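Local coordinates for protein tyrosine phosphatase PRL-1 (Leishmania major, PDB 3S4O) that removes phosphate from phosphotyrosine in proteins and may act as a virulence factor supporting survival of the parasite inside host macrophages, at residues 10-15 / 130-136; 19-23 / 97-101; 22-28 / 109-115; 127-131 / 142-146. All blocks are in the same frame, centred on the assembly; numbering follows the deposited sequence.

Contact 1. Residues 10-15 / 130-136; sequences IDCCDP and ALVEYGN
With chi1 at -179°, Cys-12 holds SG opposite its backbone N and sends the sulfur to the last turn of helix 122-133; Leu-131, with CG opposite its own carbonyl carbon (chi1 -71°), reaches back with CD2. Cys-12 SG settles 3.6 Å from Gly-135 N and 4.0 Å from Tyr-134 CB, while Leu-131 CD2 lies 3.9 Å from Cys-12 CB and also reaches the carbonyl oxygen of Asp-11. On the other branch, Leu-131 CD1 meets Ile-10 CG2 at 4.2 Å. No classical hydrogen bond joins the two segments; the polar element is a CA-H...O contact in which Gly-135 CA approaches Cys-13 O at 3.6 Å. Farther along, the ring of Pro-15 rests against the chain beyond the helix, with its CG 3.2 Å from Tyr-134 O and 3.8 Å from Asn-136 ND2. Tyr-134 turns its ring away from this strand, and its hydroxyl bonds to Asp-95 on helix 84-103. Asn-136, with positive phi (54°), is the first residue to leave helical geometry. The outermost strand 7-13 is thus packed against the C-terminal end of the helix that follows the phosphate-binding loop, an alpha/beta arrangement of the protein tyrosine phosphatase fold.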
# COMPACT_ATOMS: atom_id res chain seq x y z
N ILE A 10 4.66 5.47 4.89
CA ILE A 10 5.15 6.22 3.73
C ILE A 10 4.06 7.13 3.21
O ILE A 10 3.02 6.67 2.77
CB ILE A 10 5.63 5.32 2.56
CG1 ILE A 10 6.66 4.29 3.06
CG2 ILE A 10 6.24 6.19 1.47
CD1 ILE A 10 7.63 3.78 2.00
N ASP A 11 4.33 8.44 3.24
CA ASP A 11 3.38 9.42 2.73
C ASP A 11 3.55 9.64 1.23
O ASP A 11 4.66 9.80 0.73
CB ASP A 11 3.53 10.76 3.47
CG ASP A 11 2.98 10.72 4.89
OD1 ASP A 11 2.21 9.79 5.23
OD2 ASP A 11 3.31 11.63 5.66
N CYS A 12 2.43 9.62 0.52
CA CYS A 12 2.38 10.04 -0.87
C CYS A 12 1.77 11.44 -0.90
O CYS A 12 0.60 11.62 -0.55
CB CYS A 12 1.53 9.08 -1.71
SG CYS A 12 1.43 9.51 -3.45
N CYS A 13 2.57 12.41 -1.34
CA CYS A 13 2.20 13.82 -1.27
C CYS A 13 1.72 14.41 -2.60
O CYS A 13 2.11 13.96 -3.67
CB CYS A 13 3.38 14.64 -0.74
SG CYS A 13 3.87 14.16 0.94
N ASP A 14 0.87 15.43 -2.50
CA ASP A 14 0.39 16.19 -3.66
C ASP A 14 1.57 16.85 -4.40
O ASP A 14 2.30 17.66 -3.82
CB ASP A 14 -0.60 17.28 -3.22
CG ASP A 14 -1.62 17.65 -4.30
OD1 ASP A 14 -1.28 17.65 -5.51
OD2 ASP A 14 -2.77 17.97 -3.94
N PRO A 15 1.77 16.49 -5.67
CA PRO A 15 2.81 17.11 -6.49
C PRO A 15 2.71 18.64 -6.50
O PRO A 15 3.72 19.33 -6.39
CB PRO A 15 2.53 16.58 -7.90
CG PRO A 15 1.78 15.34 -7.68
CD PRO A 15 0.95 15.56 -6.47
N ALA A 130 2.50 3.82 -6.43
CA ALA A 130 1.59 4.91 -6.04
C ALA A 130 2.34 6.23 -6.00
O ALA A 130 1.83 7.26 -6.45
CB ALA A 130 0.93 4.62 -4.70
N LEU A 131 3.57 6.20 -5.47
CA LEU A 131 4.42 7.39 -5.40
C LEU A 131 4.73 7.93 -6.79
O LEU A 131 4.77 9.14 -7.01
CB LEU A 131 5.74 7.12 -4.66
CG LEU A 131 5.70 6.88 -3.15
CD1 LEU A 131 7.08 6.45 -2.66
CD2 LEU A 131 5.28 8.12 -2.41
N VAL A 132 4.97 7.02 -7.73
CA VAL A 132 5.27 7.41 -9.10
C VAL A 132 4.01 7.96 -9.79
O VAL A 132 4.06 9.03 -10.40
CB VAL A 132 5.81 6.25 -9.93
CG1 VAL A 132 5.88 6.64 -11.41
CG2 VAL A 132 7.20 5.85 -9.43
N GLU A 133 2.90 7.25 -9.65
CA GLU A 133 1.67 7.60 -10.37
C GLU A 133 1.01 8.88 -9.83
O GLU A 133 0.59 9.72 -10.61
CB GLU A 133 0.68 6.43 -10.32
CG GLU A 133 -0.61 6.64 -11.13
CD GLU A 133 -0.38 7.14 -12.52
OE1 GLU A 133 0.54 6.62 -13.20
OE2 GLU A 133 -1.13 8.07 -12.92
N TYR A 134 0.93 9.00 -8.51
CA TYR A 134 0.19 10.11 -7.86
C TYR A 134 1.09 11.17 -7.26
O TYR A 134 0.77 12.35 -7.28
CB TYR A 134 -0.79 9.57 -6.79
CG TYR A 134 -1.78 8.58 -7.37
CD1 TYR A 134 -2.88 9.00 -8.11
CD2 TYR A 134 -1.60 7.21 -7.19
CE1 TYR A 134 -3.77 8.10 -8.65
CE2 TYR A 134 -2.49 6.30 -7.72
CZ TYR A 134 -3.57 6.75 -8.46
OH TYR A 134 -4.45 5.82 -8.99
N GLY A 135 2.23 10.75 -6.71
CA GLY A 135 3.21 11.68 -6.16
C GLY A 135 4.11 12.30 -7.21
O GLY A 135 4.80 13.27 -6.93
N ASN A 136 4.07 11.75 -8.42
CA ASN A 136 4.94 12.14 -9.54
C ASN A 136 6.43 12.10 -9.19
O ASN A 136 7.23 12.86 -9.72
CB ASN A 136 4.54 13.51 -10.12
CG ASN A 136 3.28 13.42 -11.00
OD1 ASN A 136 2.87 12.33 -11.41
ND2 ASN A 136 2.66 14.57 -11.26

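Contact 2. Residues 19-23 / 97-101; sequences SRVLF and ELARQ
The chain of 19-23 turns a corner at Leu-22, where Leu-22 and Phe-23 together face Cys-12 as a classic beta bulge, and passes helix 84-103 with Leu-22 CA 7.3 Å from Leu-98 CA. Gln-101 reaches across to this corner: its NE2 donates to Leu-22 O at 2.9 Å, with an N-H...O angle of 153°. The donor lies in the carbonyl plane, whereas the acceptor sits slightly off the plane of the amide. An extended chain beyond CG (chi2 175°) carries the amide that far. The amide's OE1 lies at the edge of the Arg-20 guanidinium, 3.8 Å from Arg-20 NH2, too far for a hydrogen bond; this exposed arginine is poorly ordered. Apolar contacts lie beside the bond: Leu-22 CG meets Leu-98 CD1 at 4.0 Å, and the Phe-23 ring presents its CE1 edge to Glu-97 CB at 3.9 Å. The Glu-97 carboxylate turns elsewhere; OE1 takes both NE and NH2 of Arg-100 in a side-on salt bridge, and OE2 bonds to His-50. Pro-110, just ahead of strand 111-115, packs on both Glu-97 and Gln-101, while backbone bonds from Leu-22 and Phe-23 to Cys-12 tie the corner to strand 7-13.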
# COMPACT_ATOMS: atom_id res chain seq x y z
N SER A 19 3.05 20.09 0.48
CA SER A 19 2.52 20.26 1.83
C SER A 19 1.45 19.21 2.15
O SER A 19 1.31 18.76 3.29
CB SER A 19 1.90 21.64 1.97
OG SER A 19 1.45 21.86 3.29
N ARG A 20 0.71 18.83 1.12
CA ARG A 20 -0.53 18.08 1.26
C ARG A 20 -0.34 16.61 0.97
O ARG A 20 0.15 16.24 -0.10
CB ARG A 20 -1.61 18.68 0.34
CG ARG A 20 -3.08 18.39 0.70
CD ARG A 20 -3.89 17.80 -0.51
NE ARG A 20 -5.14 17.14 -0.09
CZ ARG A 20 -6.30 17.78 0.14
NH1 ARG A 20 -6.39 19.10 0.00
NH2 ARG A 20 -7.37 17.09 0.50
N VAL A 21 -0.71 15.77 1.94
CA VAL A 21 -0.69 14.32 1.78
C VAL A 21 -1.95 13.82 1.07
O VAL A 21 -3.07 14.13 1.50
CB VAL A 21 -0.59 13.60 3.13
CG1 VAL A 21 -0.60 12.08 2.92
CG2 VAL A 21 0.65 14.06 3.89
N LEU A 22 -1.74 13.04 0.01
CA LEU A 22 -2.82 12.38 -0.73
C LEU A 22 -3.27 11.09 -0.05
O LEU A 22 -4.46 10.87 0.16
CB LEU A 22 -2.38 12.03 -2.15
CG LEU A 22 -2.62 12.95 -3.35
CD1 LEU A 22 -2.95 14.37 -2.95
CD2 LEU A 22 -1.43 12.89 -4.28
N PHE A 23 -2.29 10.23 0.25
CA PHE A 23 -2.51 8.96 0.95
C PHE A 23 -1.39 8.69 1.96
O PHE A 23 -0.23 9.03 1.72
CB PHE A 23 -2.49 7.75 -0.00
CG PHE A 23 -3.20 7.96 -1.29
CD1 PHE A 23 -4.57 7.81 -1.35
CD2 PHE A 23 -2.49 8.25 -2.46
CE1 PHE A 23 -5.24 7.99 -2.55
CE2 PHE A 23 -3.15 8.43 -3.67
CZ PHE A 23 -4.53 8.30 -3.71
N GLU A 97 -10.37 6.71 -4.08
CA GLU A 97 -10.06 7.38 -2.82
C GLU A 97 -9.71 8.85 -3.06
O GLU A 97 -10.04 9.73 -2.26
CB GLU A 97 -8.91 6.66 -2.10
CG GLU A 97 -9.34 5.41 -1.31
CD GLU A 97 -10.45 5.70 -0.29
OE1 GLU A 97 -10.28 6.64 0.52
OE2 GLU A 97 -11.50 5.02 -0.32
N LEU A 98 -9.06 9.11 -4.19
CA LEU A 98 -8.70 10.48 -4.57
C LEU A 98 -9.93 11.31 -4.88
O LEU A 98 -10.02 12.47 -4.48
CB LEU A 98 -7.77 10.45 -5.79
CG LEU A 98 -7.06 11.76 -6.12
CD1 LEU A 98 -6.26 12.27 -4.93
CD2 LEU A 98 -6.14 11.52 -7.34
N ALA A 99 -10.88 10.71 -5.59
CA ALA A 99 -12.15 11.38 -5.90
C ALA A 99 -12.98 11.58 -4.63
O ALA A 99 -13.71 12.56 -4.52
CB ALA A 99 -12.95 10.59 -6.94
N ARG A 100 -12.88 10.65 -3.69
CA ARG A 100 -13.62 10.75 -2.42
C ARG A 100 -13.23 12.03 -1.67
O ARG A 100 -14.09 12.72 -1.12
CB ARG A 100 -13.37 9.52 -1.52
CG ARG A 100 -14.34 9.42 -0.34
CD ARG A 100 -14.25 8.07 0.38
NE ARG A 100 -12.98 7.88 1.07
CZ ARG A 100 -12.78 7.89 2.39
NH1 ARG A 100 -13.77 8.09 3.24
NH2 ARG A 100 -11.55 7.68 2.86
N GLN A 101 -11.94 12.33 -1.68
CA GLN A 101 -11.38 13.49 -0.98
C GLN A 101 -11.77 14.79 -1.66
O GLN A 101 -12.10 15.77 -1.00
CB GLN A 101 -9.85 13.43 -0.92
CG GLN A 101 -9.28 12.48 0.12
CD GLN A 101 -7.77 12.37 0.02
OE1 GLN A 101 -7.05 13.31 0.36
NE2 GLN A 101 -7.28 11.23 -0.45

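Contact 3. Residues 22-28 / 109-115; sequences LFHFLIL and PPTIGVH
His-24 N donates to Pro-110 O at 2.8 Å and almost straight (172°), opening a ladder of five backbone bonds along the parallel pairing of 22-28 with 109-115. His-24 O then accepts from Ile-112 N, Leu-26 N gives to Ile-112 O, Leu-26 O accepts from Val-114 N, and Leu-28 N gives to Val-114 O. CA-H...O contacts run alongside, among them Thr-111 CA to His-24 O at 3.2 Å. The axes of the two short strand segments are 24° apart in direction.

On one face, Phe-25 has CG anti to its carbonyl carbon (chi1 -64°), which lays the ring alongside Ile-112, with Phe-25 CD1 4.0 Å from Ile-112 CB. The CD1 methyl of Ile-112 reaches on to Phe-23 CD1 at 3.8 Å. The other face carries His-24, Leu-26 and Leu-28. His-24 CB sits 3.5 Å from Thr-111 OG1, and the ring turns its CD2 edge to Pro-109 O; its ND1 bonds to Asp-11. Leu-26 CD1 touches Thr-111 CG2 at 3.8 Å, and Leu-28 CD1 lies over Gly-113 CA at 4.0 Å. The ring of His-115 turns off to hydrogen-bond through NE2 to the Tyr-59 hydroxyl.

In the mixed sheet these two strands stand between 7-13 and 48-53. Helix 122-133 covers Phe-25, Ile-27 and Val-114, helix 84-103 covers Phe-23 and Ile-112, and strand 111-115 leads directly into Cys-116, the predicted phosphocysteine nucleophile.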
# COMPACT_ATOMS: atom_id res chain seq x y z
N LEU A 22 -1.74 13.04 0.01
CA LEU A 22 -2.82 12.38 -0.73
C LEU A 22 -3.27 11.09 -0.05
O LEU A 22 -4.46 10.87 0.16
CB LEU A 22 -2.38 12.03 -2.15
CG LEU A 22 -2.62 12.95 -3.35
CD1 LEU A 22 -2.95 14.37 -2.95
CD2 LEU A 22 -1.43 12.89 -4.28
N PHE A 23 -2.29 10.23 0.25
CA PHE A 23 -2.51 8.96 0.95
C PHE A 23 -1.39 8.69 1.96
O PHE A 23 -0.23 9.03 1.72
CB PHE A 23 -2.49 7.75 -0.00
CG PHE A 23 -3.20 7.96 -1.29
CD1 PHE A 23 -4.57 7.81 -1.35
CD2 PHE A 23 -2.49 8.25 -2.46
CE1 PHE A 23 -5.24 7.99 -2.55
CE2 PHE A 23 -3.15 8.43 -3.67
CZ PHE A 23 -4.53 8.30 -3.71
N HIS A 24 -1.75 8.04 3.06
CA HIS A 24 -0.77 7.51 4.00
C HIS A 24 -0.67 6.02 3.70
O HIS A 24 -1.65 5.30 3.84
CB HIS A 24 -1.20 7.68 5.46
CG HIS A 24 -1.30 9.11 5.93
ND1 HIS A 24 -0.20 9.91 6.14
CD2 HIS A 24 -2.37 9.84 6.31
CE1 HIS A 24 -0.59 11.09 6.61
NE2 HIS A 24 -1.91 11.07 6.71
N PHE A 25 0.51 5.54 3.31
CA PHE A 25 0.71 4.10 3.13
C PHE A 25 1.43 3.46 4.30
O PHE A 25 2.45 3.97 4.78
CB PHE A 25 1.46 3.80 1.83
CG PHE A 25 0.69 4.20 0.61
CD1 PHE A 25 -0.47 3.53 0.27
CD2 PHE A 25 1.11 5.26 -0.18
CE1 PHE A 25 -1.21 3.90 -0.84
CE2 PHE A 25 0.39 5.63 -1.30
CZ PHE A 25 -0.78 4.96 -1.63
N LEU A 26 0.87 2.34 4.75
CA LEU A 26 1.48 1.52 5.78
C LEU A 26 1.91 0.21 5.17
O LEU A 26 1.07 -0.56 4.72
CB LEU A 26 0.47 1.22 6.88
CG LEU A 26 0.39 2.14 8.09
CD1 LEU A 26 -0.73 1.60 8.99
CD2 LEU A 26 1.72 2.18 8.86
N ILE A 27 3.22 -0.03 5.14
CA ILE A 27 3.75 -1.34 4.81
C ILE A 27 3.81 -2.16 6.11
O ILE A 27 4.49 -1.80 7.06
CB ILE A 27 5.16 -1.29 4.19
CG1 ILE A 27 5.17 -0.44 2.90
CG2 ILE A 27 5.60 -2.73 3.82
CD1 ILE A 27 6.56 -0.10 2.42
N LEU A 28 3.07 -3.26 6.13
CA LEU A 28 2.86 -4.05 7.34
C LEU A 28 3.31 -5.48 7.18
O LEU A 28 3.38 -5.99 6.07
CB LEU A 28 1.37 -4.09 7.73
CG LEU A 28 0.61 -2.77 7.95
CD1 LEU A 28 -0.88 -2.94 7.52
CD2 LEU A 28 0.69 -2.34 9.41
N PRO A 109 -6.82 12.59 4.61
CA PRO A 109 -6.09 11.59 3.82
C PRO A 109 -6.22 10.18 4.40
O PRO A 109 -5.92 9.96 5.56
CB PRO A 109 -4.64 12.09 3.88
CG PRO A 109 -4.77 13.58 4.07
CD PRO A 109 -5.98 13.76 4.93
N PRO A 110 -6.70 9.24 3.60
CA PRO A 110 -6.80 7.86 4.04
C PRO A 110 -5.46 7.18 4.27
O PRO A 110 -4.48 7.46 3.57
CB PRO A 110 -7.49 7.15 2.87
CG PRO A 110 -7.38 8.04 1.73
CD PRO A 110 -6.93 9.39 2.16
N THR A 111 -5.44 6.31 5.27
CA THR A 111 -4.36 5.39 5.49
C THR A 111 -4.75 4.08 4.81
O THR A 111 -5.87 3.58 4.96
CB THR A 111 -4.05 5.19 6.99
OG1 THR A 111 -3.68 6.45 7.56
CG2 THR A 111 -2.89 4.21 7.18
N ILE A 112 -3.82 3.56 4.02
CA ILE A 112 -4.04 2.35 3.27
C ILE A 112 -2.93 1.39 3.62
O ILE A 112 -1.75 1.72 3.46
CB ILE A 112 -4.08 2.63 1.75
CG1 ILE A 112 -5.33 3.46 1.43
CG2 ILE A 112 -4.04 1.32 0.93
CD1 ILE A 112 -5.14 4.39 0.27
N GLY A 113 -3.30 0.23 4.13
CA GLY A 113 -2.33 -0.78 4.54
C GLY A 113 -2.07 -1.81 3.46
O GLY A 113 -2.96 -2.14 2.68
N VAL A 114 -0.84 -2.30 3.42
CA VAL A 114 -0.43 -3.33 2.48
C VAL A 114 0.52 -4.32 3.15
O VAL A 114 1.53 -3.94 3.72
CB VAL A 114 0.27 -2.74 1.23
CG1 VAL A 114 0.40 -3.81 0.16
CG2 VAL A 114 -0.49 -1.55 0.67
N HIS A 115 0.18 -5.60 3.09
CA HIS A 115 1.06 -6.64 3.62
C HIS A 115 1.23 -7.83 2.69
O HIS A 115 0.39 -8.10 1.84
CB HIS A 115 0.61 -7.11 5.02
CG HIS A 115 -0.60 -8.00 5.02
ND1 HIS A 115 -0.55 -9.33 4.67
CD2 HIS A 115 -1.89 -7.75 5.36
CE1 HIS A 115 -1.75 -9.86 4.77
NE2 HIS A 115 -2.58 -8.92 5.20
O HOH W 1 -4.32 11.27 8.18

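Contact 4. Residues 127-131 / 142-146; sequences VALAL and AIALI
Ala-128 and Ile-146 make the tightest contact between these helices: Ile-146 CD1 comes to 3.4 Å from Ala-128 CB, closer than carbon atoms usually approach. The isoleucine's CG1 branch stands opposite the carbonyl carbon (chi1 -77°) and runs on extended, which delivers its terminal methyl against the alanine and near the backbone N of that residue. The same CD1 also reaches Val-127 CG1 at 4.2 Å, so one methyl spans two successive residues of helix 122-133.

A second group of apolar contacts gathers around Leu-131. Its CD1 lies 4.0 Å from Ala-142 CB and 4.1 Å from Leu-145 CD2, thus meeting residues on adjacent parts of helix 139-149. Beside these methyls the two alanines point at each other, Ala-128 CB 4.4 Å from Ala-142 CB.

Polar atoms enter as packing surfaces. Ala-142 CB rests 3.8 Å from Ala-128 O, but no hydrogen bond crosses between the segments; the backbone bonds here run within each helix, as from Leu-131 N to Val-127 O and from Ile-146 N to Ala-142 O.

The short helical segments run at 131° to one another, and their axes come within 9.4 Å. Farther out, Ile-162 of helix 156-164 packs on Ala-128, while Val-127 turns to Phe-25 and Ile-27 of the sheet. With no hydrogen bond or charge pair across it, the contact rests on burial of aliphatic groups and on their close fit.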
# COMPACT_ATOMS: atom_id res chain seq x y z
N VAL A 127 3.46 0.36 -3.26
CA VAL A 127 3.60 1.69 -2.67
C VAL A 127 4.47 2.56 -3.56
O VAL A 127 4.13 3.70 -3.85
CB VAL A 127 4.16 1.61 -1.25
CG1 VAL A 127 4.53 2.99 -0.74
CG2 VAL A 127 3.14 0.95 -0.35
N ALA A 128 5.58 1.99 -4.03
CA ALA A 128 6.49 2.68 -4.93
C ALA A 128 5.71 3.19 -6.14
O ALA A 128 5.86 4.33 -6.56
CB ALA A 128 7.60 1.75 -5.37
N LEU A 129 4.87 2.33 -6.69
CA LEU A 129 4.10 2.67 -7.87
C LEU A 129 3.13 3.82 -7.61
O LEU A 129 2.94 4.66 -8.49
CB LEU A 129 3.29 1.47 -8.32
CG LEU A 129 2.34 1.80 -9.49
CD1 LEU A 129 3.05 1.70 -10.82
CD2 LEU A 129 1.11 0.93 -9.43
N ALA A 130 2.50 3.82 -6.43
CA ALA A 130 1.59 4.91 -6.04
C ALA A 130 2.34 6.23 -6.00
O ALA A 130 1.83 7.26 -6.45
CB ALA A 130 0.93 4.62 -4.70
N LEU A 131 3.57 6.20 -5.47
CA LEU A 131 4.42 7.39 -5.40
C LEU A 131 4.73 7.93 -6.79
O LEU A 131 4.77 9.14 -7.01
CB LEU A 131 5.74 7.12 -4.66
CG LEU A 131 5.70 6.88 -3.15
CD1 LEU A 131 7.08 6.45 -2.66
CD2 LEU A 131 5.28 8.12 -2.41
N ALA A 142 11.52 6.90 -5.68
CA ALA A 142 10.50 6.16 -4.94
C ALA A 142 11.13 4.96 -4.27
O ALA A 142 10.76 4.60 -3.14
CB ALA A 142 9.37 5.72 -5.84
N ILE A 143 12.08 4.33 -4.96
CA ILE A 143 12.77 3.14 -4.45
C ILE A 143 13.66 3.53 -3.28
O ILE A 143 13.66 2.88 -2.24
CB ILE A 143 13.63 2.46 -5.55
CG1 ILE A 143 12.75 1.84 -6.63
CG2 ILE A 143 14.49 1.36 -4.95
CD1 ILE A 143 13.54 1.41 -7.88
N ALA A 144 14.42 4.61 -3.45
CA ALA A 144 15.30 5.10 -2.40
C ALA A 144 14.50 5.45 -1.15
O ALA A 144 14.92 5.16 -0.03
CB ALA A 144 16.08 6.32 -2.89
N LEU A 145 13.35 6.09 -1.35
CA LEU A 145 12.47 6.54 -0.26
C LEU A 145 12.00 5.35 0.57
O LEU A 145 12.05 5.38 1.81
CB LEU A 145 11.25 7.28 -0.82
CG LEU A 145 10.34 7.98 0.18
CD1 LEU A 145 11.11 8.57 1.38
CD2 LEU A 145 9.49 9.06 -0.52
N ILE A 146 11.57 4.30 -0.12
CA ILE A 146 11.10 3.08 0.53
C ILE A 146 12.24 2.37 1.24
O ILE A 146 12.07 1.87 2.34
CB ILE A 146 10.40 2.12 -0.47
CG1 ILE A 146 8.98 2.64 -0.78
CG2 ILE A 146 10.34 0.70 0.07
CD1 ILE A 146 8.43 2.23 -2.13

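In the fold
Three of the contacts meet on the strands of one mixed sheet: contact 1 uses strand 7-13, contact 2 the start of strand 21-28, and contact 3 pairs that strand with 111-115. Contact 4 lies in the helical layer and shares Ala-130 and Leu-131 with contact 1; the centres of the two contacts are about 8 Å apart. Along the chain, contacts 2 and 3 are nested inside the loop closed by contact 1, and contact 4 follows contact 3. Contacts 2 and 4, about 17 Å apart between centres, do not touch. Contacts 1 and 4 use helix 122-133 and contact 3 uses strand 111-115, the elements flanking the phosphate-binding loop in sequence; contact 2 ties the sheet to helix 84-103.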